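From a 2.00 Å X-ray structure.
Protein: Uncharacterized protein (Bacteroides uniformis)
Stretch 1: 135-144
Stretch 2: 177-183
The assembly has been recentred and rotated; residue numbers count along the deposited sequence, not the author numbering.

Stretch 1, residues 135-144: KLKEIQLFAF
Stretch 2 177-183: IYTLSID

What lies at the apolar centre of this contact? Leu180 and Leu141 meet there, where the backbones come nearest in register, CA of Leu141 to CA of Leu180 at 6.3 Å. Both residues point their CA-to-CB bonds toward the opposing strand, bringing Leu141 CB to 4.0 Å from Leu180 CB. Leu180 is the most heavily covered residue of the contact. Its chi1 is m (-61°) and its chi2 t (162°), a setting that lays CD1 against the backbone of the other strand. Leu180 CD1 lies 3.5 Å from Gln140 C and 3.6 Å from Leu141 N, and Leu180 CD2 lies 3.7 Å from Ile139 CD1. One leucine therefore packs on main chain and side chain at once.

How do the two strands run so that these side chains meet? Residues 135-144 form one strand and 178-183 lie in the other, and their N-to-C directions differ by 36°, with a signed crossing angle of -36°. The axes approach to 7.1 Å, and no hydrogen bond joins the two stretches, so they pack through side chains rather than pairing as neighbours in a sheet. Extended backbone alternates the side chains: Leu136, Ile139, Leu141 and Ala143 point toward the second strand, and Tyr178, Leu180 and Ile182 point back, whereas Gln140, Phe142, Thr179 and Ser181 point away. Phi/psi values near -130/140 at Ile139 and Ala143, -101/98 at Leu141 and -127/148 at Leu180 keep this pattern. Lys137, at -103/-47, departs from it, and the alternation is interrupted between Leu136 and Ile139, the two inward residues being three apart.

What continues the packing toward the C-terminal ends? Ile182, with chi1 m (-57°) and chi2 t (155°), extends its CD1 to 3.7 Å from Leu141 CD2. Leu141 itself is t, p (-179°, 58°). The same Ile182 CD1 lies 4.4 Å from Ala143 CB, a looser approach. Phe144 and Asp183 are beyond reach of the opposite stretch.

Where does the contact acquire a polar edge? It does so at Tyr178, whose chi1 is m (-66°) and chi2 -88°. Ile139, in the p, t rotamer (57°, 161°), places its CD1 3.6 Å from Tyr178 CD1, so this one methyl touches both the tyrosine ring and Leu180. Farther along the ring, Leu136 CD2 sits 3.8 Å from Tyr178 CZ and 3.5 Å from Tyr178 OH; Leu136 is t, p (-179°, 68°). Both methyls approach the ring obliquely. The hydroxyl thus meets a hydrocarbon group within this contact. Lys135, Lys137 and Glu138 of the first strand are out of reach of the second. Across the whole contact 423 Å² of surface is buried, both sides summed, and the close approaches between side chains are dominated by apolar carbon.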

ATOM      1  N   LYS A 135     -14.159   7.612  -4.754  1.00 39.39           N
ATOM      2  CA  LYS A 135     -14.163   8.794  -3.894  1.00 39.97           C
ATOM      3  C   LYS A 135     -13.086   8.663  -2.797  1.00 41.29           C
ATOM      4  O   LYS A 135     -12.551   7.572  -2.560  1.00 39.93           O
ATOM      5  CB  LYS A 135     -15.553   9.036  -3.282  1.00 44.70           C
ATOM      6  CG  LYS A 135     -16.626   9.326  -4.340  1.00 47.86           C
ATOM      7  CD  LYS A 135     -17.920   9.864  -3.714  1.00 54.66           C
ATOM      8  CE  LYS A 135     -17.967  11.374  -3.738  1.00 72.65           C
ATOM      9  NZ  LYS A 135     -19.318  11.894  -3.383  1.00 94.22           N
ATOM     10  N   LEU A 136     -12.753   9.788  -2.151  1.00 36.67           N
ATOM     11  CA  LEU A 136     -11.730   9.856  -1.114  1.00 33.37           C
ATOM     12  C   LEU A 136     -12.353   9.875   0.279  1.00 40.46           C
ATOM     13  O   LEU A 136     -13.179  10.734   0.566  1.00 41.86           O
ATOM     14  CB  LEU A 136     -10.871  11.110  -1.329  1.00 32.40           C
ATOM     15  CG  LEU A 136      -9.715  11.353  -0.337  1.00 34.22           C
ATOM     16  CD1 LEU A 136      -8.615  10.302  -0.487  1.00 31.23           C
ATOM     17  CD2 LEU A 136      -9.134  12.727  -0.548  1.00 36.26           C
ATOM     18  N   LYS A 137     -11.921   8.952   1.147  1.00 37.01           N
ATOM     19  CA  LYS A 137     -12.407   8.824   2.525  1.00 36.16           C
ATOM     20  C   LYS A 137     -11.388   9.411   3.521  1.00 39.19           C
ATOM     21  O   LYS A 137     -11.778  10.164   4.414  1.00 39.79           O
ATOM     22  CB  LYS A 137     -12.693   7.345   2.840  1.00 38.19           C
ATOM     23  CG  LYS A 137     -13.544   7.107   4.078  1.00 55.23           C
ATOM     24  CD  LYS A 137     -13.720   5.614   4.331  1.00 78.92           C
ATOM     25  CE  LYS A 137     -14.413   5.309   5.642  1.00100.08           C
ATOM     26  NZ  LYS A 137     -14.367   3.860   5.976  1.00113.13           N
ATOM     27  N   GLU A 138     -10.098   9.065   3.382  1.00 33.34           N
ATOM     28  CA  GLU A 138      -9.042   9.538   4.287  1.00 32.69           C
ATOM     29  C   GLU A 138      -7.696   9.794   3.601  1.00 34.85           C
ATOM     30  O   GLU A 138      -7.359   9.125   2.622  1.00 33.08           O
ATOM     31  CB  GLU A 138      -8.779   8.511   5.412  1.00 33.52           C
ATOM     32  CG  GLU A 138      -9.929   8.226   6.376  1.00 45.71           C
ATOM     33  CD  GLU A 138      -9.675   7.141   7.407  1.00 59.00           C
ATOM     34  OE1 GLU A 138      -8.493   6.874   7.718  1.00 46.07           O
ATOM     35  OE2 GLU A 138     -10.662   6.551   7.902  1.00 56.07           O
ATOM     36  N   ILE A 139      -6.890  10.704   4.194  1.00 31.04           N
ATOM     37  CA  ILE A 139      -5.490  10.957   3.813  1.00 28.71           C
ATOM     38  C   ILE A 139      -4.680  10.985   5.121  1.00 31.87           C
ATOM     39  O   ILE A 139      -5.172  11.457   6.165  1.00 30.19           O
ATOM     40  CB  ILE A 139      -5.207  12.182   2.886  1.00 31.22           C
ATOM     41  CG1 ILE A 139      -5.718  13.511   3.494  1.00 31.49           C
ATOM     42  CG2 ILE A 139      -5.738  11.932   1.459  1.00 31.98           C
ATOM     43  CD1 ILE A 139      -5.103  14.809   2.901  1.00 31.02           C
ATOM     44  N   GLN A 140      -3.465  10.416   5.079  1.00 27.02           N
ATOM     45  CA  GLN A 140      -2.641  10.343   6.263  1.00 25.49           C
ATOM     46  C   GLN A 140      -1.178  10.232   5.924  1.00 27.86           C
ATOM     47  O   GLN A 140      -0.793   9.557   4.953  1.00 25.33           O
ATOM     48  CB  GLN A 140      -3.068   9.145   7.142  1.00 25.78           C
ATOM     49  CG  GLN A 140      -2.377   9.111   8.512  1.00 27.29           C
ATOM     50  CD  GLN A 140      -3.140   8.290   9.514  1.00 29.26           C
ATOM     51  OE1 GLN A 140      -4.154   7.678   9.218  1.00 29.11           O
ATOM     52  NE2 GLN A 140      -2.623   8.191  10.697  1.00 25.73           N
ATOM     53  N   LEU A 141      -0.357  10.904   6.757  1.00 25.23           N
ATOM     54  CA  LEU A 141       1.088  10.835   6.707  1.00 24.49           C
ATOM     55  C   LEU A 141       1.516   9.892   7.821  1.00 27.92           C
ATOM     56  O   LEU A 141       1.541  10.278   8.994  1.00 26.55           O
ATOM     57  CB  LEU A 141       1.756  12.235   6.817  1.00 24.40           C
ATOM     58  CG  LEU A 141       3.299  12.269   6.753  1.00 26.66           C
ATOM     59  CD1 LEU A 141       3.833  11.635   5.445  1.00 24.99           C
ATOM     60  CD2 LEU A 141       3.825  13.712   6.901  1.00 27.02           C
ATOM     61  N   PHE A 142       1.775   8.620   7.461  1.00 24.56           N
ATOM     62  CA  PHE A 142       2.187   7.626   8.450  1.00 23.37           C
ATOM     63  C   PHE A 142       3.649   7.781   8.775  1.00 25.78           C
ATOM     64  O   PHE A 142       4.443   8.110   7.899  1.00 25.25           O
ATOM     65  CB  PHE A 142       1.884   6.194   7.978  1.00 24.70           C
ATOM     66  CG  PHE A 142       0.412   5.952   7.747  1.00 25.74           C
ATOM     67  CD1 PHE A 142      -0.448   5.701   8.820  1.00 26.17           C
ATOM     68  CD2 PHE A 142      -0.132   6.034   6.462  1.00 25.43           C
ATOM     69  CE1 PHE A 142      -1.813   5.462   8.600  1.00 27.67           C
ATOM     70  CE2 PHE A 142      -1.501   5.802   6.245  1.00 27.63           C
ATOM     71  CZ  PHE A 142      -2.335   5.539   7.319  1.00 26.62           C
ATOM     72  N   ALA A 143       4.011   7.521  10.033  1.00 20.82           N
ATOM     73  CA  ALA A 143       5.398   7.557  10.493  1.00 20.86           C
ATOM     74  C   ALA A 143       5.765   6.317  11.323  1.00 24.24           C
ATOM     75  O   ALA A 143       4.960   5.856  12.145  1.00 23.40           O
ATOM     76  CB  ALA A 143       5.636   8.823  11.324  1.00 21.95           C
ATOM     77  N   PHE A 144       7.000   5.794  11.139  1.00 21.14           N
ATOM     78  CA  PHE A 144       7.518   4.685  11.959  1.00 21.77           C
ATOM     79  C   PHE A 144       9.059   4.688  12.000  1.00 24.27           C
ATOM     80  O   PHE A 144       9.699   5.294  11.145  1.00 22.64           O
ATOM     81  CB  PHE A 144       6.992   3.302  11.507  1.00 23.16           C
ATOM     82  CG  PHE A 144       6.936   2.328  12.662  1.00 23.95           C
ATOM     83  CD1 PHE A 144       6.018   2.505  13.704  1.00 24.67           C
ATOM     84  CD2 PHE A 144       7.825   1.257  12.735  1.00 24.73           C
ATOM     85  CE1 PHE A 144       5.966   1.602  14.770  1.00 27.18           C
ATOM     86  CE2 PHE A 144       7.789   0.366  13.816  1.00 27.86           C
ATOM     87  CZ  PHE A 144       6.875   0.549  14.834  1.00 26.58           C
ATOM     88  N   ILE A 177      -4.165  20.034  -4.583  1.00 44.28           N
ATOM     89  CA  ILE A 177      -2.942  19.807  -3.818  1.00 42.38           C
ATOM     90  C   ILE A 177      -3.316  19.602  -2.359  1.00 44.00           C
ATOM     91  O   ILE A 177      -3.970  20.455  -1.744  1.00 44.93           O
ATOM     92  CB  ILE A 177      -1.868  20.922  -3.986  1.00 46.44           C
ATOM     93  CG1 ILE A 177      -1.655  21.361  -5.474  1.00 48.91           C
ATOM     94  CG2 ILE A 177      -0.550  20.538  -3.277  1.00 43.16           C
ATOM     95  CD1 ILE A 177      -0.924  20.348  -6.426  1.00 58.60           C
ATOM     96  N   TYR A 178      -2.896  18.457  -1.811  1.00 38.79           N
ATOM     97  CA  TYR A 178      -3.121  18.120  -0.410  1.00 36.88           C
ATOM     98  C   TYR A 178      -1.847  18.350   0.381  1.00 39.06           C
ATOM     99  O   TYR A 178      -0.759  18.141  -0.144  1.00 37.17           O
ATOM    100  CB  TYR A 178      -3.602  16.669  -0.269  1.00 36.43           C
ATOM    101  CG  TYR A 178      -4.972  16.410  -0.858  1.00 39.53           C
ATOM    102  CD1 TYR A 178      -6.125  16.590  -0.098  1.00 42.10           C
ATOM    103  CD2 TYR A 178      -5.117  15.937  -2.160  1.00 40.53           C
ATOM    104  CE1 TYR A 178      -7.387  16.322  -0.623  1.00 43.73           C
ATOM    105  CE2 TYR A 178      -6.375  15.675  -2.698  1.00 42.69           C
ATOM    106  CZ  TYR A 178      -7.508  15.865  -1.923  1.00 51.58           C
ATOM    107  OH  TYR A 178      -8.755  15.608  -2.431  1.00 53.09           O
ATOM    108  N   THR A 179      -1.981  18.815   1.631  1.00 36.57           N
ATOM    109  CA  THR A 179      -0.853  19.026   2.557  1.00 34.08           C
ATOM    110  C   THR A 179      -1.160  18.364   3.890  1.00 34.51           C
ATOM    111  O   THR A 179      -2.249  18.554   4.436  1.00 34.47           O
ATOM    112  CB  THR A 179      -0.566  20.543   2.733  1.00 43.95           C
ATOM    113  OG1 THR A 179      -0.276  21.114   1.449  1.00 46.34           O
ATOM    114  CG2 THR A 179       0.605  20.821   3.677  1.00 39.39           C
ATOM    115  N   LEU A 180      -0.198  17.580   4.417  1.00 29.10           N
ATOM    116  CA  LEU A 180      -0.246  16.954   5.745  1.00 28.13           C
ATOM    117  C   LEU A 180       1.029  17.343   6.485  1.00 31.45           C
ATOM    118  O   LEU A 180       2.055  17.582   5.855  1.00 31.25           O
ATOM    119  CB  LEU A 180      -0.456  15.423   5.704  1.00 26.33           C
ATOM    120  CG  LEU A 180      -1.780  14.961   5.048  1.00 29.70           C
ATOM    121  CD1 LEU A 180      -1.709  13.509   4.669  1.00 27.69           C
ATOM    122  CD2 LEU A 180      -3.015  15.262   5.941  1.00 31.14           C
ATOM    123  N   SER A 181       0.945  17.472   7.810  1.00 28.78           N
ATOM    124  CA  SER A 181       2.049  17.944   8.646  1.00 27.86           C
ATOM    125  C   SER A 181       2.203  17.169   9.925  1.00 32.26           C
ATOM    126  O   SER A 181       1.197  16.792  10.550  1.00 32.10           O
ATOM    127  CB  SER A 181       1.809  19.405   9.043  1.00 32.92           C
ATOM    128  OG  SER A 181       2.107  20.311   7.999  1.00 44.42           O
ATOM    129  N   ILE A 182       3.472  17.056  10.386  1.00 27.80           N
ATOM    130  CA  ILE A 182       3.839  16.525  11.692  1.00 26.37           C
ATOM    131  C   ILE A 182       4.778  17.553  12.349  1.00 30.92           C
ATOM    132  O   ILE A 182       5.825  17.874  11.783  1.00 30.87           O
ATOM    133  CB  ILE A 182       4.449  15.099  11.686  1.00 27.24           C
ATOM    134  CG1 ILE A 182       3.495  14.061  11.024  1.00 26.69           C
ATOM    135  CG2 ILE A 182       4.801  14.669  13.134  1.00 25.89           C
ATOM    136  CD1 ILE A 182       4.227  12.847  10.440  1.00 26.77           C
ATOM    137  N   ASP A 183       4.390  18.078  13.518  1.00 27.11           N
ATOM    138  CA  ASP A 183       5.231  19.001  14.279  1.00 27.53           C
ATOM    139  C   ASP A 183       6.145  18.132  15.126  1.00 28.62           C
ATOM    140  O   ASP A 183       5.651  17.366  15.947  1.00 28.37           O
ATOM    141  CB  ASP A 183       4.373  19.968  15.143  1.00 30.37           C
ATOM    142  CG  ASP A 183       5.182  21.017  15.905  1.00 35.21           C
ATOM    143  OD1 ASP A 183       6.039  20.636  16.728  1.00 33.41           O
ATOM    144  OD2 ASP A 183       4.929  22.201  15.712  1.00 42.90           O
TER